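Local structure of pumilio homolog 23 (5WZJ) at residues L71-E76 against A107-A112; D119-I124 against G200-L205; R335-M340 against L373-N378; Y458-A463 against I490-H495; Q484-I489 against A515-L520. The protein binds RNA, recognising a specific sequence of 18S rRNA, and probably regulates translation and mRNA stability. All coordinates share one frame; numbering follows the deposited sequence.

Contact 1. Residues L71-E76 against A107-A112; sequences LLEGCE and ALKSLA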
# COMPACT_ATOMS: atom_id res chain seq x y z
N LEU A 71 10.25 -25.14 -17.47
CA LEU A 71 10.13 -25.20 -18.93
C LEU A 71 9.35 -24.00 -19.48
O LEU A 71 9.72 -23.42 -20.51
CB LEU A 71 9.45 -26.50 -19.34
CG LEU A 71 10.14 -27.78 -18.84
CD1 LEU A 71 9.36 -28.98 -19.29
CD2 LEU A 71 11.57 -27.84 -19.36
N LEU A 72 8.26 -23.63 -18.81
CA LEU A 72 7.42 -22.56 -19.34
C LEU A 72 8.12 -21.21 -19.27
O LEU A 72 7.94 -20.37 -20.16
CB LEU A 72 6.09 -22.51 -18.58
CG LEU A 72 5.15 -23.67 -18.88
CD1 LEU A 72 3.99 -23.73 -17.88
CD2 LEU A 72 4.61 -23.55 -20.30
N GLU A 73 8.93 -20.98 -18.23
CA GLU A 73 9.65 -19.73 -18.11
C GLU A 73 10.95 -19.71 -18.91
O GLU A 73 11.56 -18.65 -19.05
CB GLU A 73 9.93 -19.42 -16.63
CG GLU A 73 8.65 -19.04 -15.79
CD GLU A 73 8.81 -19.26 -14.26
OE1 GLU A 73 7.83 -19.03 -13.50
OE2 GLU A 73 9.91 -19.69 -13.82
N GLY A 74 11.37 -20.85 -19.46
CA GLY A 74 12.62 -20.89 -20.21
C GLY A 74 12.43 -21.01 -21.71
O GLY A 74 13.38 -20.84 -22.47
N CYS A 75 11.20 -21.29 -22.14
CA CYS A 75 10.94 -21.55 -23.55
C CYS A 75 10.68 -20.24 -24.28
O CYS A 75 10.61 -19.16 -23.68
CB CYS A 75 9.75 -22.50 -23.70
SG CYS A 75 8.13 -21.71 -23.31
N GLU A 76 10.54 -20.32 -25.60
CA GLU A 76 10.24 -19.15 -26.41
C GLU A 76 8.74 -19.03 -26.63
O GLU A 76 7.96 -19.93 -26.33
CB GLU A 76 11.00 -19.22 -27.74
CG GLU A 76 12.42 -18.69 -27.64
CD GLU A 76 13.33 -19.26 -28.71
OE1 GLU A 76 13.00 -20.33 -29.26
OE2 GLU A 76 14.37 -18.63 -29.01
N ALA A 107 3.00 -19.85 -16.71
CA ALA A 107 2.65 -19.59 -18.11
C ALA A 107 2.32 -18.12 -18.31
O ALA A 107 2.73 -17.52 -19.31
CB ALA A 107 1.48 -20.47 -18.55
N LEU A 108 1.59 -17.52 -17.36
CA LEU A 108 1.23 -16.11 -17.46
C LEU A 108 2.46 -15.21 -17.32
O LEU A 108 2.61 -14.25 -18.09
CB LEU A 108 0.18 -15.76 -16.40
CG LEU A 108 -1.14 -16.53 -16.55
CD1 LEU A 108 -2.14 -16.18 -15.42
CD2 LEU A 108 -1.76 -16.23 -17.91
N LYS A 109 3.33 -15.49 -16.35
CA LYS A 109 4.55 -14.70 -16.18
C LYS A 109 5.40 -14.76 -17.43
O LYS A 109 6.00 -13.75 -17.83
CB LYS A 109 5.37 -15.22 -15.00
CG LYS A 109 4.76 -15.00 -13.64
CD LYS A 109 5.73 -15.52 -12.57
CE LYS A 109 5.17 -15.38 -11.17
NZ LYS A 109 6.09 -16.01 -10.17
N SER A 110 5.49 -15.94 -18.04
CA SER A 110 6.26 -16.12 -19.26
C SER A 110 5.67 -15.33 -20.43
O SER A 110 6.42 -14.71 -21.20
CB SER A 110 6.32 -17.62 -19.59
OG SER A 110 7.19 -17.90 -20.68
N LEU A 111 4.34 -15.35 -20.59
CA LEU A 111 3.70 -14.48 -21.58
C LEU A 111 4.03 -13.02 -21.31
O LEU A 111 4.30 -12.25 -22.25
CB LEU A 111 2.18 -14.64 -21.53
CG LEU A 111 1.40 -15.59 -22.41
CD1 LEU A 111 -0.09 -15.35 -22.14
CD2 LEU A 111 1.76 -15.37 -23.87
N ALA A 112 3.98 -12.62 -20.04
CA ALA A 112 4.23 -11.23 -19.67
C ALA A 112 5.62 -10.76 -20.07
O ALA A 112 5.82 -9.56 -20.26
CB ALA A 112 4.03 -11.06 -18.17
O HOH W 1 7.04 -18.65 -10.88

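Contact 2. Residues D119-I124 against G200-L205; sequences DAYSVI and GFPGML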
# COMPACT_ATOMS: atom_id res chain seq x y z
N ASP A 119 5.99 -7.16 -32.01
CA ASP A 119 5.69 -8.28 -32.89
C ASP A 119 4.91 -9.39 -32.19
O ASP A 119 4.36 -10.25 -32.88
CB ASP A 119 6.99 -8.86 -33.46
CG ASP A 119 7.71 -7.89 -34.38
OD1 ASP A 119 7.04 -7.04 -35.01
OD2 ASP A 119 8.95 -7.99 -34.47
N ALA A 120 4.85 -9.40 -30.87
CA ALA A 120 4.22 -10.49 -30.13
C ALA A 120 2.74 -10.25 -29.86
O ALA A 120 2.08 -11.14 -29.30
CB ALA A 120 4.94 -10.71 -28.80
N TYR A 121 2.19 -9.09 -30.24
CA TYR A 121 0.89 -8.67 -29.75
C TYR A 121 -0.20 -9.69 -30.05
O TYR A 121 -0.93 -10.12 -29.15
CB TYR A 121 0.50 -7.31 -30.33
CG TYR A 121 -0.79 -6.79 -29.72
CD1 TYR A 121 -0.76 -6.07 -28.54
CD2 TYR A 121 -2.03 -7.04 -30.32
CE1 TYR A 121 -1.93 -5.60 -27.96
CE2 TYR A 121 -3.21 -6.57 -29.74
CZ TYR A 121 -3.14 -5.85 -28.55
OH TYR A 121 -4.28 -5.37 -27.95
N SER A 122 -0.35 -10.08 -31.32
CA SER A 122 -1.48 -10.93 -31.70
C SER A 122 -1.32 -12.35 -31.20
O SER A 122 -2.32 -13.03 -30.91
CB SER A 122 -1.68 -10.92 -33.21
OG SER A 122 -2.42 -9.77 -33.58
N VAL A 123 -0.09 -12.85 -31.13
CA VAL A 123 0.12 -14.19 -30.60
C VAL A 123 -0.23 -14.23 -29.11
O VAL A 123 -0.87 -15.17 -28.64
CB VAL A 123 1.57 -14.63 -30.89
CG1 VAL A 123 1.86 -15.93 -30.26
CG2 VAL A 123 1.76 -14.76 -32.41
N ILE A 124 0.14 -13.19 -28.36
CA ILE A 124 -0.24 -13.13 -26.95
C ILE A 124 -1.75 -13.06 -26.81
O ILE A 124 -2.36 -13.80 -26.02
CB ILE A 124 0.44 -11.94 -26.25
CG1 ILE A 124 1.96 -12.08 -26.26
CG2 ILE A 124 -0.05 -11.83 -24.81
CD1 ILE A 124 2.67 -10.86 -25.70
N GLY A 200 -1.81 -3.04 -23.11
CA GLY A 200 -2.45 -4.27 -22.71
C GLY A 200 -3.40 -4.76 -23.79
O GLY A 200 -3.23 -4.47 -24.98
N PHE A 201 -4.42 -5.49 -23.35
CA PHE A 201 -5.43 -6.07 -24.23
C PHE A 201 -6.78 -5.61 -23.70
O PHE A 201 -7.49 -6.38 -23.02
CB PHE A 201 -5.28 -7.59 -24.29
CG PHE A 201 -3.88 -8.02 -24.63
CD1 PHE A 201 -2.92 -8.11 -23.64
CD2 PHE A 201 -3.50 -8.22 -25.95
CE1 PHE A 201 -1.60 -8.45 -23.94
CE2 PHE A 201 -2.19 -8.55 -26.26
CZ PHE A 201 -1.24 -8.66 -25.25
N PRO A 202 -7.16 -4.36 -23.97
CA PRO A 202 -8.36 -3.79 -23.32
C PRO A 202 -9.62 -4.59 -23.59
O PRO A 202 -10.41 -4.82 -22.66
CB PRO A 202 -8.45 -2.38 -23.93
CG PRO A 202 -7.05 -2.04 -24.32
CD PRO A 202 -6.45 -3.36 -24.80
N GLY A 203 -9.82 -5.05 -24.82
CA GLY A 203 -10.99 -5.85 -25.12
C GLY A 203 -11.00 -7.18 -24.39
O GLY A 203 -12.06 -7.70 -24.03
N MET A 204 -9.82 -7.77 -24.18
CA MET A 204 -9.76 -9.05 -23.47
C MET A 204 -10.04 -8.86 -21.98
O MET A 204 -10.76 -9.67 -21.38
CB MET A 204 -8.39 -9.70 -23.68
CG MET A 204 -8.34 -11.17 -23.27
SD MET A 204 -9.31 -12.23 -24.38
CE MET A 204 -8.65 -11.72 -25.97
N LEU A 205 -9.49 -7.80 -21.38
CA LEU A 205 -9.80 -7.50 -19.98
C LEU A 205 -11.30 -7.32 -19.78
O LEU A 205 -11.90 -7.92 -18.88
CB LEU A 205 -9.04 -6.26 -19.52
CG LEU A 205 -9.27 -5.79 -18.08
CD1 LEU A 205 -8.84 -6.88 -17.09
CD2 LEU A 205 -8.53 -4.50 -17.79

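Contact 3. Residues R335-M340 against L373-N378; sequences RDQEQM and LQSHEN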
# COMPACT_ATOMS: atom_id res chain seq x y z
N ARG A 335 -15.54 14.30 -1.66
CA ARG A 335 -15.43 15.17 -2.83
C ARG A 335 -15.59 16.66 -2.53
O ARG A 335 -14.96 17.48 -3.19
CB ARG A 335 -16.46 14.77 -3.90
CG ARG A 335 -16.21 13.41 -4.58
CD ARG A 335 -14.77 13.28 -5.05
NE ARG A 335 -14.65 12.44 -6.24
CZ ARG A 335 -14.57 11.11 -6.22
NH1 ARG A 335 -14.60 10.44 -5.05
NH2 ARG A 335 -14.45 10.44 -7.36
N ASP A 336 -16.41 17.04 -1.55
CA ASP A 336 -16.75 18.45 -1.38
C ASP A 336 -16.91 18.78 0.10
O ASP A 336 -16.86 17.92 0.98
CB ASP A 336 -18.02 18.81 -2.17
CG ASP A 336 -19.24 17.98 -1.77
OD1 ASP A 336 -19.46 17.73 -0.57
OD2 ASP A 336 -19.99 17.58 -2.68
N GLN A 337 -17.13 20.07 0.36
CA GLN A 337 -17.16 20.56 1.72
C GLN A 337 -18.44 20.18 2.44
O GLN A 337 -18.44 20.08 3.68
CB GLN A 337 -16.96 22.08 1.72
CG GLN A 337 -15.73 22.48 0.89
CD GLN A 337 -15.41 23.96 0.95
OE1 GLN A 337 -16.31 24.80 1.06
NE2 GLN A 337 -14.13 24.30 0.86
N GLU A 338 -19.53 19.93 1.71
CA GLU A 338 -20.74 19.48 2.38
C GLU A 338 -20.53 18.11 3.00
O GLU A 338 -20.95 17.85 4.14
CB GLU A 338 -21.93 19.47 1.42
CG GLU A 338 -23.24 19.06 2.10
CD GLU A 338 -24.38 18.75 1.12
OE1 GLU A 338 -24.29 19.12 -0.07
OE2 GLU A 338 -25.37 18.13 1.56
N GLN A 339 -19.87 17.21 2.26
CA GLN A 339 -19.54 15.91 2.82
C GLN A 339 -18.59 16.04 4.01
O GLN A 339 -18.76 15.35 5.02
CB GLN A 339 -18.92 15.02 1.73
CG GLN A 339 -19.94 14.58 0.67
CD GLN A 339 -19.30 13.99 -0.56
OE1 GLN A 339 -18.09 14.11 -0.78
NE2 GLN A 339 -20.11 13.33 -1.37
N MET A 340 -17.60 16.92 3.90
CA MET A 340 -16.70 17.14 5.03
C MET A 340 -17.48 17.53 6.29
O MET A 340 -17.19 17.04 7.38
CB MET A 340 -15.67 18.20 4.69
CG MET A 340 -14.66 18.41 5.80
SD MET A 340 -13.54 17.00 5.91
CE MET A 340 -12.97 17.18 7.61
N LEU A 373 -9.42 19.07 1.29
CA LEU A 373 -10.63 19.78 0.91
C LEU A 373 -10.66 21.22 1.41
O LEU A 373 -11.58 21.96 1.05
CB LEU A 373 -11.86 19.03 1.41
CG LEU A 373 -12.13 17.65 0.81
CD1 LEU A 373 -13.24 16.98 1.59
CD2 LEU A 373 -12.54 17.81 -0.64
N GLN A 374 -9.69 21.61 2.24
CA GLN A 374 -9.61 22.96 2.81
C GLN A 374 -10.90 23.33 3.54
O GLN A 374 -11.53 24.35 3.29
CB GLN A 374 -9.28 23.99 1.72
CG GLN A 374 -7.90 23.79 1.09
CD GLN A 374 -7.78 24.46 -0.26
OE1 GLN A 374 -8.58 25.34 -0.61
NE2 GLN A 374 -6.79 24.05 -1.05
N SER A 375 -11.27 22.47 4.49
CA SER A 375 -12.51 22.67 5.22
C SER A 375 -12.39 22.01 6.59
O SER A 375 -11.86 20.90 6.70
CB SER A 375 -13.70 22.09 4.44
OG SER A 375 -14.91 22.19 5.17
N HIS A 376 -12.87 22.69 7.63
CA HIS A 376 -12.86 22.17 9.00
C HIS A 376 -11.45 21.88 9.50
O HIS A 376 -11.27 21.06 10.42
CB HIS A 376 -13.72 20.90 9.14
CG HIS A 376 -15.18 21.12 8.87
ND1 HIS A 376 -15.65 21.53 7.65
CD2 HIS A 376 -16.26 20.99 9.68
CE1 HIS A 376 -16.97 21.64 7.70
NE2 HIS A 376 -17.36 21.31 8.92
N GLU A 377 -10.43 22.51 8.91
CA GLU A 377 -9.05 22.24 9.30
C GLU A 377 -8.84 22.54 10.78
O GLU A 377 -8.38 21.68 11.55
CB GLU A 377 -8.09 23.07 8.45
CG GLU A 377 -8.22 22.89 6.96
CD GLU A 377 -8.86 24.10 6.31
OE1 GLU A 377 -9.93 24.54 6.78
OE2 GLU A 377 -8.28 24.61 5.33
N ASN A 378 -9.17 23.76 11.20
CA ASN A 378 -8.97 24.13 12.60
C ASN A 378 -9.84 23.27 13.51
O ASN A 378 -9.39 22.84 14.58
CB ASN A 378 -9.27 25.62 12.80
CG ASN A 378 -8.73 26.14 14.11
OD1 ASN A 378 -7.52 26.16 14.34
ND2 ASN A 378 -9.63 26.58 14.98

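Contact 4. Residues Y458-A463 against I490-H495; sequences YITETA and IKLRGH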
# COMPACT_ATOMS: atom_id res chain seq x y z
N TYR A 458 13.66 13.98 25.68
CA TYR A 458 12.51 13.47 24.94
C TYR A 458 12.63 13.75 23.44
O TYR A 458 12.29 12.90 22.61
CB TYR A 458 11.21 14.07 25.48
CG TYR A 458 10.75 13.57 26.85
CD1 TYR A 458 11.39 12.52 27.50
CD2 TYR A 458 9.66 14.17 27.48
CE1 TYR A 458 10.96 12.08 28.75
CE2 TYR A 458 9.22 13.73 28.72
CZ TYR A 458 9.87 12.69 29.35
OH TYR A 458 9.41 12.28 30.58
N ILE A 459 13.09 14.96 23.07
CA ILE A 459 13.26 15.29 21.66
C ILE A 459 14.32 14.41 21.01
O ILE A 459 14.16 13.97 19.86
CB ILE A 459 13.59 16.79 21.49
CG1 ILE A 459 12.36 17.65 21.82
CG2 ILE A 459 14.03 17.10 20.08
CD1 ILE A 459 12.56 19.17 21.62
N THR A 460 15.43 14.14 21.71
CA THR A 460 16.44 13.26 21.11
C THR A 460 15.92 11.83 21.01
O THR A 460 16.16 11.16 20.01
CB THR A 460 17.75 13.30 21.91
OG1 THR A 460 17.52 12.76 23.21
CG2 THR A 460 18.25 14.71 22.05
N GLU A 461 15.19 11.36 22.03
CA GLU A 461 14.55 10.05 21.92
C GLU A 461 13.61 9.99 20.72
O GLU A 461 13.53 8.96 20.04
CB GLU A 461 13.79 9.72 23.20
CG GLU A 461 14.68 9.43 24.38
CD GLU A 461 15.42 8.12 24.22
OE1 GLU A 461 14.84 7.07 24.58
OE2 GLU A 461 16.57 8.15 23.73
N THR A 462 12.87 11.08 20.46
CA THR A 462 11.98 11.12 19.31
C THR A 462 12.76 11.02 18.01
O THR A 462 12.39 10.27 17.10
CB THR A 462 11.14 12.40 19.33
OG1 THR A 462 10.45 12.51 20.58
CG2 THR A 462 10.12 12.42 18.16
N ALA A 463 13.87 11.76 17.92
CA ALA A 463 14.68 11.75 16.71
C ALA A 463 15.28 10.37 16.44
O ALA A 463 15.48 10.00 15.28
CB ALA A 463 15.79 12.79 16.81
N ILE A 490 18.46 23.09 18.53
CA ILE A 490 19.47 23.28 19.57
C ILE A 490 19.36 22.20 20.64
O ILE A 490 20.37 21.74 21.18
CB ILE A 490 19.36 24.70 20.17
CG1 ILE A 490 19.89 25.70 19.15
CG2 ILE A 490 20.13 24.82 21.50
CD1 ILE A 490 19.58 27.17 19.47
N LYS A 491 18.14 21.73 20.93
CA LYS A 491 18.06 20.70 21.96
C LYS A 491 18.52 19.33 21.46
O LYS A 491 18.59 18.40 22.26
CB LYS A 491 16.63 20.63 22.51
CG LYS A 491 16.39 21.78 23.52
CD LYS A 491 15.05 21.69 24.20
CE LYS A 491 13.94 22.24 23.32
NZ LYS A 491 12.70 22.45 24.14
N LEU A 492 18.87 19.19 20.18
CA LEU A 492 19.50 17.97 19.70
C LEU A 492 21.02 18.02 19.80
O LEU A 492 21.68 17.01 19.51
CB LEU A 492 19.10 17.68 18.26
CG LEU A 492 17.62 17.34 18.02
CD1 LEU A 492 17.36 17.15 16.54
CD2 LEU A 492 17.23 16.08 18.78
N ARG A 493 21.60 19.16 20.20
CA ARG A 493 23.05 19.30 20.26
C ARG A 493 23.63 18.26 21.21
O ARG A 493 23.06 17.95 22.26
CB ARG A 493 23.44 20.70 20.73
CG ARG A 493 23.25 21.78 19.67
CD ARG A 493 23.96 23.09 20.03
NE ARG A 493 25.42 22.95 20.06
CZ ARG A 493 26.26 23.98 20.08
NH1 ARG A 493 25.79 25.23 20.07
NH2 ARG A 493 27.58 23.78 20.11
N GLY A 494 24.79 17.73 20.84
CA GLY A 494 25.38 16.63 21.56
C GLY A 494 24.90 15.27 21.13
O GLY A 494 25.44 14.26 21.60
N HIS A 495 23.91 15.20 20.23
CA HIS A 495 23.37 13.92 19.80
C HIS A 495 23.42 13.73 18.31
O HIS A 495 22.94 12.70 17.81
CB HIS A 495 21.93 13.75 20.30
CG HIS A 495 21.84 13.60 21.79
ND1 HIS A 495 21.71 14.67 22.63
CD2 HIS A 495 21.92 12.50 22.58
CE1 HIS A 495 21.69 14.25 23.88
NE2 HIS A 495 21.82 12.93 23.88

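Contact 5. Residues Q484-I489 against A515-L520; sequences QKRRLI and ACNLTL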
# COMPACT_ATOMS: atom_id res chain seq x y z
N GLN A 484 11.32 28.90 16.32
CA GLN A 484 10.77 27.70 16.94
C GLN A 484 11.50 26.46 16.45
O GLN A 484 11.82 25.56 17.24
CB GLN A 484 9.27 27.61 16.64
CG GLN A 484 8.46 28.75 17.33
CD GLN A 484 6.97 28.79 16.93
OE1 GLN A 484 6.63 28.62 15.76
NE2 GLN A 484 6.10 29.01 17.92
N LYS A 485 11.81 26.41 15.15
CA LYS A 485 12.62 25.32 14.62
C LYS A 485 14.00 25.32 15.24
O LYS A 485 14.50 24.27 15.67
CB LYS A 485 12.74 25.44 13.09
CG LYS A 485 11.38 25.47 12.38
CD LYS A 485 11.52 25.42 10.86
CE LYS A 485 10.14 25.39 10.19
NZ LYS A 485 10.22 25.53 8.72
N ARG A 486 14.64 26.50 15.30
CA ARG A 486 15.97 26.61 15.91
C ARG A 486 15.96 26.13 17.36
O ARG A 486 16.88 25.42 17.79
CB ARG A 486 16.46 28.06 15.80
CG ARG A 486 17.81 28.35 16.48
CD ARG A 486 18.36 29.77 16.17
NE ARG A 486 17.63 30.86 16.85
CZ ARG A 486 16.83 31.74 16.24
NH1 ARG A 486 16.64 31.67 14.92
NH2 ARG A 486 16.22 32.69 16.93
N ARG A 487 14.93 26.49 18.12
CA ARG A 487 14.87 26.05 19.51
C ARG A 487 14.91 24.53 19.61
O ARG A 487 15.60 23.98 20.47
CB ARG A 487 13.61 26.60 20.18
CG ARG A 487 13.41 26.06 21.60
CD ARG A 487 12.07 26.46 22.19
NE ARG A 487 11.95 26.00 23.57
CZ ARG A 487 10.82 26.00 24.26
NH1 ARG A 487 9.70 26.44 23.69
NH2 ARG A 487 10.81 25.56 25.52
N LEU A 488 14.18 23.83 18.74
CA LEU A 488 14.19 22.37 18.78
C LEU A 488 15.54 21.82 18.34
O LEU A 488 16.08 20.91 18.97
CB LEU A 488 13.06 21.80 17.90
CG LEU A 488 12.96 20.26 17.89
CD1 LEU A 488 11.52 19.80 17.85
CD2 LEU A 488 13.73 19.64 16.73
N ILE A 489 16.08 22.34 17.24
CA ILE A 489 17.36 21.85 16.74
C ILE A 489 18.44 21.97 17.80
O ILE A 489 19.25 21.05 18.00
CB ILE A 489 17.74 22.60 15.45
CG1 ILE A 489 16.76 22.23 14.32
CG2 ILE A 489 19.19 22.29 15.04
CD1 ILE A 489 16.95 23.04 13.04
N ALA A 515 18.34 23.36 7.77
CA ALA A 515 17.55 24.42 8.38
C ALA A 515 18.35 25.34 9.30
O ALA A 515 17.77 26.25 9.90
CB ALA A 515 16.36 23.81 9.14
N CYS A 516 19.67 25.13 9.42
CA CYS A 516 20.51 25.83 10.39
C CYS A 516 21.28 26.99 9.78
O CYS A 516 21.58 27.01 8.58
CB CYS A 516 21.52 24.88 11.01
SG CYS A 516 20.85 23.91 12.28
N ASN A 517 21.63 27.93 10.65
CA ASN A 517 22.61 28.98 10.37
C ASN A 517 24.02 28.40 10.44
O ASN A 517 24.23 27.24 10.80
CB ASN A 517 22.43 30.13 11.36
CG ASN A 517 22.53 29.67 12.83
OD1 ASN A 517 23.37 28.84 13.19
ND2 ASN A 517 21.65 30.21 13.68
N LEU A 518 25.03 29.23 10.12
CA LEU A 518 26.41 28.76 10.09
C LEU A 518 26.84 28.18 11.43
O LEU A 518 27.53 27.15 11.48
CB LEU A 518 27.36 29.89 9.69
CG LEU A 518 28.87 29.56 9.77
CD1 LEU A 518 29.22 28.34 8.92
CD2 LEU A 518 29.73 30.74 9.38
N THR A 519 26.45 28.83 12.53
CA THR A 519 26.89 28.39 13.85
C THR A 519 26.44 26.96 14.14
O THR A 519 27.24 26.14 14.60
CB THR A 519 26.34 29.33 14.92
OG1 THR A 519 26.83 30.65 14.67
CG2 THR A 519 26.78 28.87 16.30
N LEU A 520 25.18 26.65 13.88
CA LEU A 520 24.71 25.31 14.18
C LEU A 520 25.16 24.30 13.13
O LEU A 520 25.36 23.12 13.46
CB LEU A 520 23.19 25.31 14.34
CG LEU A 520 22.76 26.02 15.64
CD1 LEU A 520 21.29 26.43 15.60
CD2 LEU A 520 23.06 25.16 16.88

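Contact 1. Residues L71-E76 against A107-A112
Ser110 points toward helix 64-74 and sets its hydroxyl on Leu72. Its OG lies anti to its own backbone N (chi1 -173°) and donates a hydrogen bond to Leu72 O, with OG and O 2.6 Å apart. The angle at the carbonyl is 145°, and the donor is tilted 28° from the carbonyl plane. Ser110 CB follows the hydroxyl in and comes within 3.2 Å of the same Leu72 O. The backbones are close here, with Glu73 CA and Ser110 CA 5.1 Å apart. An alanine at Ser110 would probably leave Leu72 O without this donor in a buried place. On one flank of the bond the contact is apolar. Leu72 points toward the other helix, and its CD1 rests 4.2 Å from Ala107 CB. Leu48 and Phe83 also pack on this buried leucine. On the exposed flank Glu73 and Lys109 lie side by side and point the same way, both chains extended. Their charged atoms do not meet: Glu73 OE1 and Lys109 NZ are 4.8 Å apart. A water joins them, donating to Glu73 OE1 and accepting from Lys109 NZ. Glu73 OE1 is also hydrogen-bonded to Ser106, which would help hold the carboxylate in place. The contact packs a helix of Pumilio repeat 1 against one of repeat 2, the repeat-on-repeat stacking that builds the right-handed superhelix of the Pumilio fold.

Contact 2. Residues D119-I124 against G200-L205
Tyr121 and Phe201 form an offset stack, their centroids 4.7 Å apart and their planes at 27°. The two side chains slide past each other in opposite directions. The tight part lies around the far end of the Phe201 ring. Phe201 CE2 sits over one face of Tyr121, toward the rim, and is 3.4 Å from Tyr121 CE1. Phe201 CD2 lies close to Tyr121 CZ, at 3.5 Å. Ile124 crosses Phe201 at about a right angle and brings CG2 to 3.4 Å from Phe201 CZ. This methyl lies anti to the backbone N of Ile124, while CG1 stands beside that N. Both Phe201 and Ile124 are buried.

The looser part is the polar and proline side of Tyr121, a residue partly open to solvent. Its OH donates a long hydrogen bond to Gly200 O, 3.3 Å away, in the carbonyl plane and on a lone pair. The nearby Pro202 is exposed and only brushes the phenol, with CD 4.3 Å from Tyr121 OH.

Phe201 is the N-cap residue of helix 202-213. Its side chain also touches Glu125 and Leu128 of helix 121-137, and its backbone bonds to Cys159 in helix 146-160. The contact thereby sets the start of helix 202-213 against the first turn of helix 121-137.

Contact 3. Residues R335-M340 against L373-N378
Gln339 OE1 takes two backbone N-H groups beside the contact: Arg335 N at 2.7 Å, with an N-H...O angle of 168°, and Asp336 N by a weak bond. In return Gln339 N donates to Asp336 OD1 over 2.9 Å, so Asp336 and Gln339 form a capping box at the start of helix 337-347. This would help hold the turn whose carbonyls meet Leu373. Leu373 CD2 lies 3.5 Å from Arg335 O, and its other methyl, CD1, faces Asp336 O and Met340 CB.

Across the contact Gln337 reaches out with an extended chain. Its NE2 gives a weak but straight bond to Leu373 O, 3.5 Å away, near the end of helix 360-373. Met340 points toward the other segment. Its CG lies anti to the backbone N (chi1 -177°), which brings it to 3.8 Å from both Ser375 OG and His376 ND1. Met340 and His376 slide past each other in opposite directions, and Met340 CE reaches His376 CB. Ser375 OG and His376 ND1 share a hydrogen bond of 2.7 Å, which would help fix the rotation of the imidazole.

The contact joins the start of helix 337-347 to the turn between helices 360-373 and 377-388. Met340 also packs on Leu366 and Val369 of helix 360-373, and the His376 ring meets Trp344. Gln339 NE2 bonds to Asn303 of helix 299-310.

Contact 4. Residues Y458-A463 against I490-H495
Apolar packing carries most of this contact, and Leu492 is its hub. Its CD2 meets Ile459 CG2 at 3.6 Å, Thr460 CG2 at 3.7 Å and Ala463 CB at 4.1 Å, all on one side of helix 456-463. Ile459 crosses Leu492 at about a right angle. It crosses Lys491 in the same way, with Ile459 CD1 3.8 Å from Lys491 CE. An alanine at Ile459 would probably open a gap beside Leu492 CD2 and leave Lys491 CE without this packing partner.

The second kind is CH-pi. Thr460 CG2 stands over one face of the His495 ring, 3.8 Å from its centroid and 25° off the normal. It is offset toward the rim, where ND1 is the nearest ring atom. The methyl lies anti to the carbonyl carbon of Thr460, and OG1 takes the crowded position between N and that carbon (chi1 65°).

No hydrogen bond crosses the contact; the polar ends find partners beside it. Thr460 OG1 bonds to Glu457 O, and Lys491 NZ bonds to Thr452 O and Met454 O. Within the helix, Tyr458 O accepts from Thr462 N and Thr462 OG1, which reach it from opposite faces of its plane.

The loop of 490-495 makes a type I and then a type II turn, with Gly494 at positive phi. It spans the boundary of Pumilio repeats 7 and 8 and packs on a helix of repeat 7, part of the inter-repeat packing that builds the right-handed Pumilio superhelix.

Contact 5. Residues Q484-I489 against A515-L520
This contact lies at the junction of Pumilio repeats 7 and 8, where helix 482-490 meets the turn leading into helix 518-530. Ile489 packs against that turn with two methyl groups. Its CG2 is 3.6 Å from Cys516 SG, and its CD1 is 4.0 Å from Ala515 CB and 4.1 Å from Cys516 SG. CG2 lies anti to the backbone N of Ile489, and CG1, which carries CD1, stands beside that N (chi1 -68°).

Arg486 lies one turn earlier and meets Asn517 and the first turn of helix 518-530 with its aliphatic part. Its CG is 4.1 Å from Leu520 CD1, and its CD is 4.1 Å from Asn517 ND2. The chain crosses both side chains at about a right angle, then bends at chi3. The guanidinium and the Asn517 amide have planes only 22° apart.

Asn517 caps helix 518-530. Its OD1 accepts from Leu520 N over 2.9 Å, with a C=O...N angle of 174°. This bond would help hold the amide, so that ND2 faces Arg486.

No hydrogen bond or salt bridge joins the two segments. The hold across them is therefore van der Waals packing, with a buried patch at Ile489 and Cys516 and an exposed side at Arg486 and Asn517.

Overall arrangement
From the N terminus, contact 1 closes a loop of 30 residues and joins Pumilio repeats 1 and 2. Contact 2 opens soon after it and closes a longer loop, of 75 residues, onto helix 202-213. The two touch where Leu111 O meets Ile124 CD1, on helices that follow each other in the chain. Contact 3 closes 32 residues further on, tying the start of helix 337-347 to the turn before helix 377-388. Contacts 4 and 5 close loops of 26 and 25 residues and cross: 484-489 lies between the segments of contact 4, and 490-495 between those of contact 5. They touch through Leu520, and through Ile459 on Leu488, and join repeats 7 and 8.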